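Local coordinates for possible TctC subunit of the Tripartite Tricarboxylate Transport(TTT) Family (Rhodopseudomonas palustris, PDB 6HKE), which binds malate in the periplasm and probably delivers it to a tripartite tricarboxylate transporter for uptake of C4-dicarboxylates, at residues V18-P23 with L76-L81; K100-V105 with G240-R245. The protein carries 2 engineered substitutions. All coordinates share one frame; numbering follows the deposited sequence.

Contact 1: V18-P23 with L76-L81; sequences VTVVVP and LIVGHL. With MLT (D-malate), chain D; LMR ((2S)-2-hydroxybutanedioic acid), chain E.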
ATOM      1  N   VAL A  18       5.144   6.864 -21.377  1.00 31.69           N
ATOM      2  CA  VAL A  18       4.789   7.438 -20.051  1.00 29.90           C
ATOM      3  C   VAL A  18       5.578   6.667 -18.990  1.00 28.80           C
ATOM      4  O   VAL A  18       5.601   5.427 -19.062  1.00 29.92           O
ATOM      5  CB  VAL A  18       3.277   7.389 -19.795  1.00 30.48           C
ATOM      6  CG1 VAL A  18       2.938   7.872 -18.393  1.00 30.65           C
ATOM      7  CG2 VAL A  18       2.509   8.168 -20.851  1.00 29.42           C
ATOM      8  N   THR A  19       6.237   7.383 -18.076  1.00 26.20           N
ATOM      9  CA  THR A  19       6.920   6.804 -16.897  1.00 24.67           C
ATOM     10  C   THR A  19       5.953   6.841 -15.705  1.00 24.69           C
ATOM     11  O   THR A  19       5.423   7.919 -15.371  1.00 23.11           O
ATOM     12  CB  THR A  19       8.260   7.499 -16.648  1.00 25.50           C
ATOM     13  OG1 THR A  19       9.081   7.195 -17.780  1.00 25.92           O
ATOM     14  CG2 THR A  19       8.943   7.033 -15.380  1.00 26.60           C
ATOM     15  N   VAL A  20       5.684   5.670 -15.133  1.00 23.66           N
ATOM     16  CA  VAL A  20       4.930   5.505 -13.866  1.00 21.30           C
ATOM     17  C   VAL A  20       5.957   5.003 -12.864  1.00 21.45           C
ATOM     18  O   VAL A  20       6.521   3.908 -13.058  1.00 19.14           O
ATOM     19  CB  VAL A  20       3.731   4.552 -14.001  1.00 20.47           C
ATOM     20  CG1 VAL A  20       3.103   4.266 -12.642  1.00 20.25           C
ATOM     21  CG2 VAL A  20       2.697   5.090 -14.989  1.00 21.76           C
ATOM     22  N   VAL A  21       6.229   5.845 -11.887  1.00 22.41           N
ATOM     23  CA  VAL A  21       7.239   5.609 -10.839  1.00 22.36           C
ATOM     24  C   VAL A  21       6.533   4.913  -9.681  1.00 22.20           C
ATOM     25  O   VAL A  21       5.454   5.381  -9.284  1.00 20.49           O
ATOM     26  CB  VAL A  21       7.892   6.940 -10.434  1.00 22.11           C
ATOM     27  CG1 VAL A  21       8.942   6.717  -9.363  1.00 24.73           C
ATOM     28  CG2 VAL A  21       8.516   7.618 -11.637  1.00 24.31           C
ATOM     29  N   VAL A  22       7.150   3.840  -9.188  1.00 23.40           N
ATOM     30  CA  VAL A  22       6.739   3.043  -8.004  1.00 23.92           C
ATOM     31  C   VAL A  22       7.816   3.209  -6.933  1.00 24.11           C
ATOM     32  O   VAL A  22       9.001   3.017  -7.221  1.00 22.70           O
ATOM     33  CB  VAL A  22       6.521   1.565  -8.392  1.00 25.53           C
ATOM     34  CG1 VAL A  22       6.420   0.676  -7.173  1.00 23.29           C
ATOM     35  CG2 VAL A  22       5.282   1.387  -9.277  1.00 26.82           C
ATOM     36  N   PRO A  23       7.447   3.619  -5.691  1.00 24.07           N
ATOM     37  CA  PRO A  23       8.425   3.892  -4.630  1.00 24.38           C
ATOM     38  C   PRO A  23       9.121   2.656  -4.033  1.00 23.94           C
ATOM     39  O   PRO A  23      10.050   2.818  -3.237  1.00 22.43           O
ATOM     40  CB  PRO A  23       7.617   4.529  -3.487  1.00 23.56           C
ATOM     41  CG  PRO A  23       6.266   4.856  -4.074  1.00 23.70           C
ATOM     42  CD  PRO A  23       6.078   3.951  -5.274  1.00 22.99           C
ATOM     43  N   LEU A  76       4.496  10.088 -13.789  1.00 22.50           N
ATOM     44  CA  LEU A  76       3.423   9.854 -12.800  1.00 23.75           C
ATOM     45  C   LEU A  76       3.999   9.088 -11.612  1.00 23.52           C
ATOM     46  O   LEU A  76       5.071   8.491 -11.752  1.00 23.32           O
ATOM     47  CB  LEU A  76       2.299   9.082 -13.497  1.00 23.49           C
ATOM     48  CG  LEU A  76       1.719   9.761 -14.736  1.00 23.05           C
ATOM     49  CD1 LEU A  76       0.668   8.875 -15.400  1.00 21.76           C
ATOM     50  CD2 LEU A  76       1.117  11.114 -14.365  1.00 23.86           C
ATOM     51  N   ILE A  77       3.318   9.152 -10.471  1.00 24.00           N
ATOM     52  CA  ILE A  77       3.714   8.419  -9.237  1.00 22.87           C
ATOM     53  C   ILE A  77       2.515   7.581  -8.800  1.00 23.09           C
ATOM     54  O   ILE A  77       1.379   8.086  -8.806  1.00 22.21           O
ATOM     55  CB  ILE A  77       4.225   9.383  -8.131  1.00 24.59           C
ATOM     56  CG1 ILE A  77       4.632   8.650  -6.848  1.00 24.83           C
ATOM     57  CG2 ILE A  77       3.235  10.495  -7.800  1.00 23.87           C
ATOM     58  CD1 ILE A  77       5.926   7.929  -6.949  1.00 25.34           C
ATOM     59  N   VAL A  78       2.774   6.316  -8.479  1.00 23.93           N
ATOM     60  CA  VAL A  78       1.855   5.487  -7.663  1.00 22.34           C
ATOM     61  C   VAL A  78       2.095   5.846  -6.203  1.00 21.34           C
ATOM     62  O   VAL A  78       3.240   5.706  -5.726  1.00 21.25           O
ATOM     63  CB  VAL A  78       2.051   3.992  -7.910  1.00 22.98           C
ATOM     64  CG1 VAL A  78       1.068   3.186  -7.082  1.00 25.47           C
ATOM     65  CG2 VAL A  78       1.910   3.658  -9.384  1.00 24.18           C
ATOM     66  N   GLY A  79       1.051   6.323  -5.538  1.00 20.06           N
ATOM     67  CA  GLY A  79       1.058   6.571  -4.096  1.00 20.34           C
ATOM     68  C   GLY A  79       0.039   5.688  -3.408  1.00 21.60           C
ATOM     69  O   GLY A  79      -0.816   5.094  -4.084  1.00 24.54           O
ATOM     70  N   HIS A  80       0.104   5.605  -2.094  1.00 20.31           N
ATOM     71  CA  HIS A  80      -0.855   4.788  -1.324  1.00 21.16           C
ATOM     72  C   HIS A  80      -1.047   5.416   0.055  1.00 21.27           C
ATOM     73  O   HIS A  80      -0.499   6.518   0.292  1.00 20.77           O
ATOM     74  CB  HIS A  80      -0.405   3.328  -1.341  1.00 19.89           C
ATOM     75  CG  HIS A  80       0.911   3.050  -0.706  1.00 18.58           C
ATOM     76  ND1 HIS A  80       1.448   3.856   0.262  1.00 18.29           N
ATOM     77  CD2 HIS A  80       1.734   1.989  -0.837  1.00 18.83           C
ATOM     78  CE1 HIS A  80       2.581   3.325   0.693  1.00 20.72           C
ATOM     79  NE2 HIS A  80       2.785   2.165   0.021  1.00 20.28           N
ATOM     80  N   LEU A  81      -1.792   4.717   0.902  1.00 22.50           N
ATOM     81  CA  LEU A  81      -2.159   5.162   2.262  1.00 24.94           C
ATOM     82  C   LEU A  81      -0.920   5.658   3.016  1.00 24.03           C
ATOM     83  O   LEU A  81      -1.097   6.551   3.850  1.00 25.28           O
ATOM     84  CB  LEU A  81      -2.852   3.999   2.982  1.00 26.41           C
ATOM     85  CG  LEU A  81      -2.995   4.135   4.498  1.00 26.13           C
ATOM     86  CD1 LEU A  81      -4.232   3.396   4.981  1.00 27.92           C
ATOM     87  CD2 LEU A  81      -1.759   3.585   5.197  1.00 26.39           C
TER
HETATM   88  C1  MLT D 401       4.298  -0.477   1.635  0.50 25.58           C
HETATM   89  O1  MLT D 401       3.738   0.628   1.807  0.50 27.17           O
HETATM   90  O2  MLT D 401       4.515  -1.235   2.607  0.50 27.40           O
HETATM   91  C2  MLT D 401       4.742  -0.852   0.239  0.50 24.87           C
HETATM   92  O3  MLT D 401       3.760  -0.723  -0.808  0.50 24.46           O
HETATM   93  C3  MLT D 401       5.134  -2.297   0.147  0.50 25.36           C
HETATM   94  C4  MLT D 401       5.585  -2.445  -1.283  0.50 25.30           C
HETATM   95  O4  MLT D 401       4.825  -2.079  -2.220  0.50 23.34           O
HETATM   96  O5  MLT D 401       6.736  -2.900  -1.444  0.50 25.36           O
HETATM   97  C1  LMR E 402       4.266  -0.713   1.854  0.50 21.59           C
HETATM   98  O1A LMR E 402       4.277   0.510   1.645  0.50 22.44           O
HETATM   99  O1B LMR E 402       4.163  -1.240   2.993  0.50 21.49           O
HETATM  100  C2  LMR E 402       4.365  -1.639   0.631  0.50 21.68           C
HETATM  101  O2  LMR E 402       3.446  -1.337  -0.413  0.50 21.27           O
HETATM  102  C3  LMR E 402       5.763  -1.642   0.005  0.50 22.34           C
HETATM  103  C4  LMR E 402       5.645  -2.349  -1.335  0.50 22.43           C
HETATM  104  O4A LMR E 402       6.242  -3.433  -1.471  0.50 23.07           O
HETATM  105  O4B LMR E 402       4.921  -1.836  -2.223  0.50 20.64           O

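Contact 2: K100-V105 with G240-R245; sequences KDFTPV and GLFAPR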
ATOM      1  N   LYS A 100      -1.393  18.671  -1.909  1.00 28.95           N
ATOM      2  CA  LYS A 100      -1.182  19.943  -2.639  1.00 28.25           C
ATOM      3  C   LYS A 100      -0.002  19.880  -3.610  1.00 26.60           C
ATOM      4  O   LYS A 100       0.075  20.760  -4.482  1.00 25.98           O
ATOM      5  CB  LYS A 100      -1.003  21.066  -1.622  1.00 32.68           C
ATOM      6  CG  LYS A 100      -2.282  21.439  -0.886  1.00 35.12           C
ATOM      7  CD  LYS A 100      -2.054  22.444   0.226  1.00 38.16           C
ATOM      8  CE  LYS A 100      -3.334  23.099   0.693  1.00 40.36           C
ATOM      9  NZ  LYS A 100      -4.129  22.177   1.536  1.00 43.33           N
ATOM     10  N   ASP A 101       0.883  18.889  -3.517  1.00 27.20           N
ATOM     11  CA  ASP A 101       2.066  18.814  -4.419  1.00 25.76           C
ATOM     12  C   ASP A 101       1.802  17.798  -5.543  1.00 24.80           C
ATOM     13  O   ASP A 101       2.754  17.482  -6.280  1.00 24.23           O
ATOM     14  CB  ASP A 101       3.329  18.578  -3.592  1.00 25.68           C
ATOM     15  CG  ASP A 101       3.751  19.825  -2.841  1.00 26.14           C
ATOM     16  OD1 ASP A 101       3.683  20.912  -3.448  1.00 30.47           O
ATOM     17  OD2 ASP A 101       4.128  19.712  -1.663  1.00 25.94           O
ATOM     18  N   PHE A 102       0.549  17.351  -5.695  1.00 23.85           N
ATOM     19  CA  PHE A 102       0.127  16.317  -6.671  1.00 23.17           C
ATOM     20  C   PHE A 102      -1.259  16.632  -7.215  1.00 25.03           C
ATOM     21  O   PHE A 102      -2.124  17.175  -6.486  1.00 25.02           O
ATOM     22  CB  PHE A 102       0.129  14.913  -6.062  1.00 21.84           C
ATOM     23  CG  PHE A 102       1.494  14.519  -5.575  1.00 21.32           C
ATOM     24  CD1 PHE A 102       2.454  14.060  -6.457  1.00 20.61           C
ATOM     25  CD2 PHE A 102       1.855  14.730  -4.257  1.00 20.99           C
ATOM     26  CE1 PHE A 102       3.736  13.757  -6.016  1.00 20.95           C
ATOM     27  CE2 PHE A 102       3.132  14.420  -3.819  1.00 21.39           C
ATOM     28  CZ  PHE A 102       4.067  13.916  -4.694  1.00 20.39           C
ATOM     29  N   THR A 103      -1.432  16.295  -8.488  1.00 26.12           N
ATOM     30  CA  THR A 103      -2.746  16.202  -9.146  1.00 27.47           C
ATOM     31  C   THR A 103      -3.134  14.732  -9.117  1.00 27.67           C
ATOM     32  O   THR A 103      -2.534  13.920  -9.831  1.00 30.14           O
ATOM     33  CB  THR A 103      -2.720  16.842 -10.535  1.00 27.15           C
ATOM     34  OG1 THR A 103      -2.368  18.202 -10.290  1.00 28.29           O
ATOM     35  CG2 THR A 103      -4.049  16.751 -11.249  1.00 25.24           C
ATOM     36  N   PRO A 104      -4.115  14.371  -8.261  1.00 24.09           N
ATOM     37  CA  PRO A 104      -4.668  13.023  -8.234  1.00 25.00           C
ATOM     38  C   PRO A 104      -5.211  12.677  -9.624  1.00 23.90           C
ATOM     39  O   PRO A 104      -5.862  13.496 -10.204  1.00 27.51           O
ATOM     40  CB  PRO A 104      -5.814  13.109  -7.213  1.00 25.00           C
ATOM     41  CG  PRO A 104      -6.132  14.581  -7.171  1.00 25.27           C
ATOM     42  CD  PRO A 104      -4.799  15.262  -7.324  1.00 24.17           C
ATOM     43  N   VAL A 105      -4.936  11.478 -10.116  1.00 23.40           N
ATOM     44  CA  VAL A 105      -5.442  11.002 -11.430  1.00 23.70           C
ATOM     45  C   VAL A 105      -6.584  10.022 -11.172  1.00 23.11           C
ATOM     46  O   VAL A 105      -7.699  10.273 -11.693  1.00 22.42           O
ATOM     47  CB  VAL A 105      -4.301  10.393 -12.265  1.00 23.84           C
ATOM     48  CG1 VAL A 105      -4.787   9.717 -13.534  1.00 24.82           C
ATOM     49  CG2 VAL A 105      -3.282  11.455 -12.590  1.00 25.18           C
ATOM     50  N   GLY A 240      -3.062   4.756  -5.377  1.00 21.79           N
ATOM     51  CA  GLY A 240      -3.486   5.806  -6.309  1.00 20.89           C
ATOM     52  C   GLY A 240      -2.430   6.144  -7.341  1.00 20.63           C
ATOM     53  O   GLY A 240      -1.206   5.988  -7.053  1.00 17.87           O
ATOM     54  N   LEU A 241      -2.904   6.642  -8.486  1.00 20.61           N
ATOM     55  CA  LEU A 241      -2.080   7.262  -9.554  1.00 21.47           C
ATOM     56  C   LEU A 241      -2.206   8.782  -9.415  1.00 21.42           C
ATOM     57  O   LEU A 241      -3.340   9.270  -9.396  1.00 20.42           O
ATOM     58  CB  LEU A 241      -2.569   6.754 -10.913  1.00 21.14           C
ATOM     59  CG  LEU A 241      -1.720   7.164 -12.111  1.00 22.78           C
ATOM     60  CD1 LEU A 241      -0.294   6.628 -11.999  1.00 23.08           C
ATOM     61  CD2 LEU A 241      -2.380   6.684 -13.392  1.00 22.92           C
ATOM     62  N   PHE A 242      -1.075   9.475  -9.258  1.00 21.72           N
ATOM     63  CA  PHE A 242      -0.956  10.954  -9.160  1.00 20.87           C
ATOM     64  C   PHE A 242       0.024  11.488 -10.214  1.00 20.96           C
ATOM     65  O   PHE A 242       0.913  10.740 -10.657  1.00 18.96           O
ATOM     66  CB  PHE A 242      -0.406  11.363  -7.793  1.00 21.02           C
ATOM     67  CG  PHE A 242      -1.143  10.812  -6.599  1.00 20.62           C
ATOM     68  CD1 PHE A 242      -1.039   9.474  -6.256  1.00 21.35           C
ATOM     69  CD2 PHE A 242      -1.904  11.642  -5.797  1.00 20.86           C
ATOM     70  CE1 PHE A 242      -1.697   8.976  -5.140  1.00 21.60           C
ATOM     71  CE2 PHE A 242      -2.541  11.144  -4.673  1.00 21.24           C
ATOM     72  CZ  PHE A 242      -2.442   9.814  -4.350  1.00 20.76           C
ATOM     73  N   ALA A 243      -0.145  12.767 -10.561  1.00 21.58           N
ATOM     74  CA  ALA A 243       0.685  13.537 -11.509  1.00 22.20           C
ATOM     75  C   ALA A 243       1.294  14.705 -10.750  1.00 24.02           C
ATOM     76  O   ALA A 243       0.830  15.040  -9.654  1.00 25.38           O
ATOM     77  CB  ALA A 243      -0.142  14.013 -12.679  1.00 21.29           C
ATOM     78  N   PRO A 244       2.355  15.345 -11.291  1.00 26.24           N
ATOM     79  CA  PRO A 244       2.912  16.544 -10.672  1.00 25.68           C
ATOM     80  C   PRO A 244       1.799  17.586 -10.606  1.00 26.89           C
ATOM     81  O   PRO A 244       0.897  17.523 -11.432  1.00 29.27           O
ATOM     82  CB  PRO A 244       4.090  16.919 -11.582  1.00 24.47           C
ATOM     83  CG  PRO A 244       4.461  15.610 -12.244  1.00 23.78           C
ATOM     84  CD  PRO A 244       3.130  14.924 -12.472  1.00 25.43           C
ATOM     85  N   ARG A 245       1.846  18.465  -9.604  1.00 27.90           N
ATOM     86  CA  ARG A 245       0.808  19.506  -9.427  1.00 28.08           C
ATOM     87  C   ARG A 245       0.846  20.380 -10.681  1.00 26.27           C
ATOM     88  O   ARG A 245       1.932  20.574 -11.216  1.00 23.81           O
ATOM     89  CB  ARG A 245       1.031  20.284  -8.132  1.00 30.52           C
ATOM     90  CG  ARG A 245      -0.178  21.093  -7.692  1.00 33.32           C
ATOM     91  CD  ARG A 245      -1.438  20.264  -7.531  1.00 35.10           C
ATOM     92  NE  ARG A 245      -2.500  21.034  -6.894  1.00 35.33           N
ATOM     93  CZ  ARG A 245      -3.555  20.516  -6.272  1.00 38.86           C
ATOM     94  NH1 ARG A 245      -3.724  19.204  -6.205  1.00 38.12           N
ATOM     95  NH2 ARG A 245      -4.449  21.319  -5.712  1.00 39.58           N
TER
HETATM   96  O   HOH W   1       4.174  18.771  -8.036  1.00 25.76           O

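Contact 1: V18-P23 with L76-L81
Strands 18-22 and 76-80 run side by side and parallel in the sheet of a type II periplasmic binding protein. Strand 49-53 flanks strand 18-22 on its other edge. Three backbone hydrogen bonds join the pair. Leu76 N gives to Thr19 O at 2.8 Å, Val21 N gives to Leu76 O, and Val78 N gives to Val21 O. The last is almost straight, with 170° at the hydrogen. Val21 is gripped through both its N and its O.

Side chains meet on both faces. On the face of Val20 and Leu76, the closest apolar touch is Val20 CG1 to Val78 CG2, at 3.5 Å. Nearer the start of both strands, Val18 CG1 meets Leu76 CD1 at 3.9 Å. Helix 29-45 adds Thr30 against Val22 and Val78. On the other face, Ile77 CD1 lies 4.0 Å from Val21 CG1 and reaches Val21 O and Pro23 CG. Ala62 and Val66 of helix 61-67 cover this pair.

Strand 76-80 ends at the malate site. The His80 imidazole meets the ring of Phe24. CG sits between the backbone N and carbonyl carbon (chi1 62°), and the bond from Gly82 N to ND1 helps fix the ring's rotation. NE2 faces two overlapping malates. Its bonds to D-malate O1 and O3 are weak. His80 NE2 donates to O1A of (2S)-2-hydroxybutanedioic acid at 2.8 Å, and that oxygen lies near the ring plane.

Contact 2: K100-V105 with G240-R245
Arg245, Val105 and Phe102 have the most surface buried where the start of strand 102-118 pairs antiparallel with the end of strand 236-244. This is structural packing in the mixed sheet of the periplasmic binding protein fold. The Phe242 side chain is about 12 Å from the bound malates. Arg245 lies across the start of the other strand. Its CG is anti to the backbone N (chi1 -164°), and the chain then bends at chi2 (56°). Arg245 CG is 3.2 Å from Lys100 O. That oxygen also lies over one face of the guanidinium. Arg245 NH1 donates to Phe102 O at 2.6 Å, with the oxygen near the guanidinium plane. A water donates to Asp101 O and accepts from Arg245 N. The carboxylate of Asp101 pairs instead with Arg97.

Val105 packs at the other end. Its backbone N donates to Leu241 O at 2.8 Å, and its CB rests 3.2 Å from the same Leu241 O. Val105 CG1 lies beside Leu241 CD2, the two side chains pointing the same way. Val105 CG2 reaches Ala243 CB at 4.1 Å.

The side chains of Phe102 and Phe242 cross at about a right angle. The touch is from Phe102 CB to Phe242 CD2, at 3.9 Å. Ala243 O lies at the edge of the Phe102 ring. It also accepts from Thr103 N, which approaches from above the carbonyl plane. Ala243 N returns a bond to Thr103 O.

Helix 249-263 packs on Thr103, Val105 and Leu241. Helix 287-305 packs on Pro104 and Phe242. His84 of helix 82-90 stacks on Phe242 and meets Phe102 edge-to-face. Strand 75-80 lies on the other edge of strand 236-244, through backbone bonds of Gly240 with Gly79 and Phe242 with Ile77.

Both contacts belong to one mixed sheet, with their centres about 9 Å apart. Strand 75-80 pairs antiparallel with strand 236-244, which joins the parallel pair of contact 1 to the antiparallel pair of contact 2. Ile77 O to Phe242 N, 2.9 Å, is a probable hydrogen bond between them, and Leu76 CD2 packs on Ala243 CB. Both are buried contacts, contact 2 with an exposed end at Lys100 and Arg245. The side-chain packing of contact 1 is aliphatic, and the contact leads to the ligand pocket. Contact 2 is farther from the centre of the chain. Aromatic rings join its apolar interior, and its exposed end has arginine and water bonded to backbone. Helix 61-67 touches both.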